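Side-chain contacts in formimidoylglutamase (Bacillus subtilis, PDB 3M1R), which catalyses the hydrolysis of N-formimidoyl-L-glutamate to L-glutamate and formamide in histidine degradation, using a pair of manganese ions: residues Thr110-Ala113 / Leu114-His118; Gly264-Thr267 / Asp268-Leu271. All blocks are in the same frame, centred on the assembly; numbering follows the deposited sequence.

Followed from the N terminus, the chain reaches contact 1 at the C-terminal end of helix 100-117, just before strand 121-127, and contact 2 much later, where the loop after strand 239-245 becomes helix 267-278. Each contact closes no more than a local turn. They stand in series, neither nested nor crossed, with centres about 32 Å apart on opposite sides of the chain's centre. Together they illustrate the two ends of a helix in the alpha/beta fold of the arginase family: contact 1 finishes one, contact 2 starts another, and the two helices lead into strands 121-127 and 283-289, which are neighbours in the central parallel sheet.

Contact 1 of 2, residues Thr110-Ala113 / Leu114-His118; sequences TMHA and LLSDH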
loop_
_atom_site.group_PDB
_atom_site.type_symbol
_atom_site.label_atom_id
_atom_site.label_comp_id
_atom_site.label_asym_id
_atom_site.label_seq_id
_atom_site.Cartn_x
_atom_site.Cartn_y
_atom_site.Cartn_z
ATOM N N THR D 110 -19.580 18.916 -27.458
ATOM C CA THR D 110 -18.585 19.881 -27.046
ATOM C C THR D 110 -17.472 19.859 -28.065
ATOM O O THR D 110 -17.046 20.900 -28.573
ATOM C CB THR D 110 -18.033 19.545 -25.659
ATOM O OG1 THR D 110 -19.093 19.629 -24.698
ATOM C CG2 THR D 110 -16.926 20.507 -25.271
HETATM N N MSE D 111 -17.032 18.650 -28.376
HETATM C CA MSE D 111 -15.971 18.415 -29.331
HETATM C C MSE D 111 -16.351 19.013 -30.692
HETATM O O MSE D 111 -15.544 19.673 -31.348
HETATM C CB MSE D 111 -15.754 16.907 -29.451
HETATM C CG MSE D 111 -14.315 16.471 -29.610
HETATM SE SE MSE D 111 -13.245 16.711 -28.006
HETATM C CE MSE D 111 -11.497 16.607 -28.848
ATOM N N HIS D 112 -17.591 18.782 -31.108
ATOM C CA HIS D 112 -18.050 19.291 -32.385
ATOM C C HIS D 112 -18.065 20.815 -32.391
ATOM O O HIS D 112 -17.490 21.437 -33.275
ATOM C CB HIS D 112 -19.437 18.750 -32.742
ATOM C CG HIS D 112 -19.945 19.233 -34.068
ATOM N ND1 HIS D 112 -19.739 18.539 -35.242
ATOM C CD2 HIS D 112 -20.654 20.337 -34.403
ATOM C CE1 HIS D 112 -20.302 19.193 -36.243
ATOM N NE2 HIS D 112 -20.863 20.289 -35.762
ATOM N N ALA D 113 -18.721 21.414 -31.403
ATOM C CA ALA D 113 -18.770 22.867 -31.315
ATOM C C ALA D 113 -17.356 23.451 -31.308
ATOM O O ALA D 113 -17.061 24.389 -32.049
ATOM C CB ALA D 113 -19.542 23.305 -30.075
ATOM N N LEU D 114 -16.489 22.875 -30.479
ATOM C CA LEU D 114 -15.111 23.341 -30.319
ATOM C C LEU D 114 -14.304 23.301 -31.620
ATOM O O LEU D 114 -13.667 24.285 -31.981
ATOM C CB LEU D 114 -14.401 22.514 -29.247
ATOM C CG LEU D 114 -13.982 23.162 -27.927
ATOM C CD1 LEU D 114 -14.697 24.465 -27.666
ATOM C CD2 LEU D 114 -14.172 22.184 -26.757
ATOM N N LEU D 115 -14.323 22.161 -32.307
ATOM C CA LEU D 115 -13.608 22.009 -33.572
ATOM C C LEU D 115 -14.105 23.021 -34.605
ATOM O O LEU D 115 -13.318 23.606 -35.350
ATOM C CB LEU D 115 -13.796 20.602 -34.143
ATOM C CG LEU D 115 -12.798 19.459 -33.898
ATOM C CD1 LEU D 115 -11.565 19.910 -33.137
ATOM C CD2 LEU D 115 -13.470 18.271 -33.218
ATOM N N SER D 116 -15.417 23.212 -34.646
ATOM C CA SER D 116 -16.022 24.086 -35.632
ATOM C C SER D 116 -15.677 25.533 -35.319
ATOM O O SER D 116 -15.215 26.264 -36.183
ATOM C CB SER D 116 -17.538 23.891 -35.668
ATOM O OG SER D 116 -17.867 22.536 -35.918
ATOM N N ASP D 117 -15.889 25.937 -34.073
ATOM C CA ASP D 117 -15.605 27.310 -33.680
ATOM C C ASP D 117 -14.131 27.679 -33.828
ATOM O O ASP D 117 -13.816 28.820 -34.147
ATOM C CB ASP D 117 -16.084 27.575 -32.255
ATOM C CG ASP D 117 -17.594 27.664 -32.163
ATOM O OD1 ASP D 117 -18.252 27.694 -33.226
ATOM O OD2 ASP D 117 -18.119 27.699 -31.029
ATOM N N HIS D 118 -13.240 26.719 -33.601
ATOM C CA HIS D 118 -11.799 26.962 -33.670
ATOM C C HIS D 118 -11.119 25.934 -34.559
ATOM O O HIS D 118 -10.512 24.981 -34.058
ATOM C CB HIS D 118 -11.168 26.882 -32.285
ATOM C CG HIS D 118 -11.828 27.752 -31.267
ATOM N ND1 HIS D 118 -11.420 29.046 -31.020
ATOM C CD2 HIS D 118 -12.858 27.512 -30.425
ATOM C CE1 HIS D 118 -12.178 29.568 -30.072
ATOM N NE2 HIS D 118 -13.057 28.657 -29.691
#
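Leu114 opens the last turns of helix 100-117 by lying alongside Thr110, both side chains pointing the same way, with Leu114 CD2 3.6 Å from Thr110 CG2, while Leu114 N bonds Thr110 O at 2.8 Å. The threonine can offer this methyl because CG2 stands anti to its own N, while OG1 (chi1 -63°) turns back to bond His106 O one turn earlier. Leu115 continues the ladder through its N to Met111 O. Its CD2 slants across the chain of the selenomethionine Met111, 4.1 Å from CG, and both side chains pack on Trp121 of strand 121-127 and on helix 133-141, so this side of the helix packs against the sheet and its neighbouring helix.

Ser116 adds a second grip to a carbonyl already in use. Its N reaches His112 O at 3.1 Å, and its OG, swung beside its own N (chi1 -56°), reaches the same His112 O at 2.9 Å from above the carbonyl plane. That hydroxyl also sits over one face of the His112 ring, near the rim, 3.7 Å from NE2. Asp117 N bonds Ala113 O at 2.8 Å, and the carboxylate carbon CG folds back to 3.3 Å from Ala113 O. His118 then leaves helical geometry; its N still holds Leu114 O, and its ND1 is bonded to Asp36 OD1.

For the Asp117 carboxylate, beside Ala113 O near the helix C terminus, a long, weak ion pair with Lys6 and a weak hydrogen bond to Tyr7, both of a second subunit, may offset part of the unfavourable helix-end charge. Ser116 spends its hydroxyl on its own helix, giving His112 O two donors.

Contact 2 of 2, residues Gly264-Thr267 / Asp268-Leu271; sequences GLYT and DELL
Tyr266 and Glu269 meet in half of a capping box at the start of helix 267-278: Tyr266 is the N-cap, and the glutamate three residues on folds back to accept from its backbone, the tyrosine side chain returning no such bond.

Among the hydrogen bonds, Tyr266 N points almost straight at Glu269 OE1 (3.2 Å, 175° at the hydrogen) and meets it nearly along the C-O axis. A chi1 of -122° aims the glutamate chain at the loop and the extended remainder gives it the reach, while OE2 makes a salt bridge with Arg218 NH1 of helix 214-220. The carboxylate is therefore held at both oxygens, and it probably also suits the positive end of the helix dipole. Two backbone bonds start the helix itself, Leu270 N to Tyr266 O at 3.2 Å and Leu271 N to Thr267 O at 2.7 Å. With an alanine at Glu269, Tyr266 N would probably lose its acceptor, Arg218 this anionic mate and Leu265 CD2 the group that covers it.

Van der Waals contacts flank the cap. Leu265 crosses the glutamate at about a right angle, its CD2 lying against the carboxylate, 3.9 Å from Glu269 CD. Apolar contacts join Leu265 CD1 to Leu270 CD1 at 4.3 Å and Thr267 CG2 to Leu271 CG at 3.9 Å; Thr267 and Leu271 also pack against helix 300-318 and against Pro262 of a third subunit, so that the first turn of the helix faces a subunit interface.

The aromatic part is set obliquely. The ring and carboxylate planes of Tyr266 and Glu269 differ by 29°, Tyr266 CD1 lies 3.9 Å from Glu269 OE1, and Gly264 O sits 4.0 Å above the centre of the Tyr266 ring.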
loop_
_atom_site.group_PDB
_atom_site.type_symbol
_atom_site.label_atom_id
_atom_site.label_comp_id
_atom_site.label_asym_id
_atom_site.label_seq_id
_atom_site.Cartn_x
_atom_site.Cartn_y
_atom_site.Cartn_z
ATOM N N GLY D 264 3.777 -6.752 -24.257
ATOM C CA GLY D 264 3.376 -5.502 -24.880
ATOM C C GLY D 264 4.513 -4.579 -25.274
ATOM O O GLY D 264 5.689 -4.914 -25.144
ATOM N N LEU D 265 4.155 -3.401 -25.765
ATOM C CA LEU D 265 5.130 -2.400 -26.170
ATOM C C LEU D 265 5.908 -1.850 -24.964
ATOM O O LEU D 265 5.417 -1.866 -23.833
ATOM C CB LEU D 265 4.418 -1.234 -26.860
ATOM C CG LEU D 265 3.896 -1.341 -28.286
ATOM C CD1 LEU D 265 3.425 0.057 -28.721
ATOM C CD2 LEU D 265 5.000 -1.844 -29.224
ATOM N N TYR D 266 7.112 -1.344 -25.200
ATOM C CA TYR D 266 7.818 -0.637 -24.136
ATOM C C TYR D 266 7.665 0.869 -24.382
ATOM O O TYR D 266 7.475 1.272 -25.506
ATOM C CB TYR D 266 9.266 -1.138 -24.032
ATOM C CG TYR D 266 9.310 -2.647 -23.754
ATOM C CD1 TYR D 266 9.837 -3.545 -24.683
ATOM C CD2 TYR D 266 8.772 -3.174 -22.578
ATOM C CE1 TYR D 266 9.855 -4.920 -24.431
ATOM C CE2 TYR D 266 8.784 -4.542 -22.318
ATOM C CZ TYR D 266 9.326 -5.410 -23.245
ATOM O OH TYR D 266 9.327 -6.767 -22.980
ATOM N N THR D 267 7.665 1.691 -23.333
ATOM C CA THR D 267 7.285 3.094 -23.499
ATOM C C THR D 267 8.145 3.886 -24.510
ATOM O O THR D 267 7.619 4.654 -25.295
ATOM C CB THR D 267 7.235 3.855 -22.156
ATOM O OG1 THR D 267 6.478 3.102 -21.207
ATOM C CG2 THR D 267 6.553 5.209 -22.352
ATOM N N ASP D 268 9.455 3.695 -24.493
ATOM C CA ASP D 268 10.333 4.409 -25.413
ATOM C C ASP D 268 10.011 4.087 -26.883
ATOM O O ASP D 268 10.078 4.960 -27.751
ATOM C CB ASP D 268 11.795 4.116 -25.085
ATOM C CG ASP D 268 12.083 2.639 -25.001
ATOM O OD1 ASP D 268 12.067 1.971 -26.056
ATOM O OD2 ASP D 268 12.327 2.145 -23.878
ATOM N N GLU D 269 9.662 2.834 -27.146
ATOM C CA GLU D 269 9.134 2.412 -28.441
ATOM C C GLU D 269 7.869 3.193 -28.812
ATOM O O GLU D 269 7.725 3.655 -29.933
ATOM C CB GLU D 269 8.738 0.953 -28.349
ATOM C CG GLU D 269 9.401 0.034 -29.305
ATOM C CD GLU D 269 8.896 -1.385 -29.123
ATOM O OE1 GLU D 269 8.563 -1.765 -27.968
ATOM O OE2 GLU D 269 8.808 -2.107 -30.137
ATOM N N LEU D 270 6.938 3.315 -27.869
ATOM C CA LEU D 270 5.708 4.063 -28.116
ATOM C C LEU D 270 6.019 5.539 -28.348
ATOM O O LEU D 270 5.496 6.155 -29.287
ATOM C CB LEU D 270 4.717 3.898 -26.948
ATOM C CG LEU D 270 3.347 4.603 -26.986
ATOM C CD1 LEU D 270 2.563 4.233 -28.246
ATOM C CD2 LEU D 270 2.496 4.313 -25.698
ATOM N N LEU D 271 6.866 6.114 -27.495
ATOM C CA LEU D 271 7.131 7.549 -27.586
ATOM C C LEU D 271 7.685 7.878 -28.978
ATOM O O LEU D 271 7.285 8.864 -29.595
ATOM C CB LEU D 271 8.086 8.015 -26.485
ATOM C CG LEU D 271 7.616 7.845 -25.030
ATOM C CD1 LEU D 271 8.722 8.256 -24.055
ATOM C CD2 LEU D 271 6.374 8.665 -24.767
#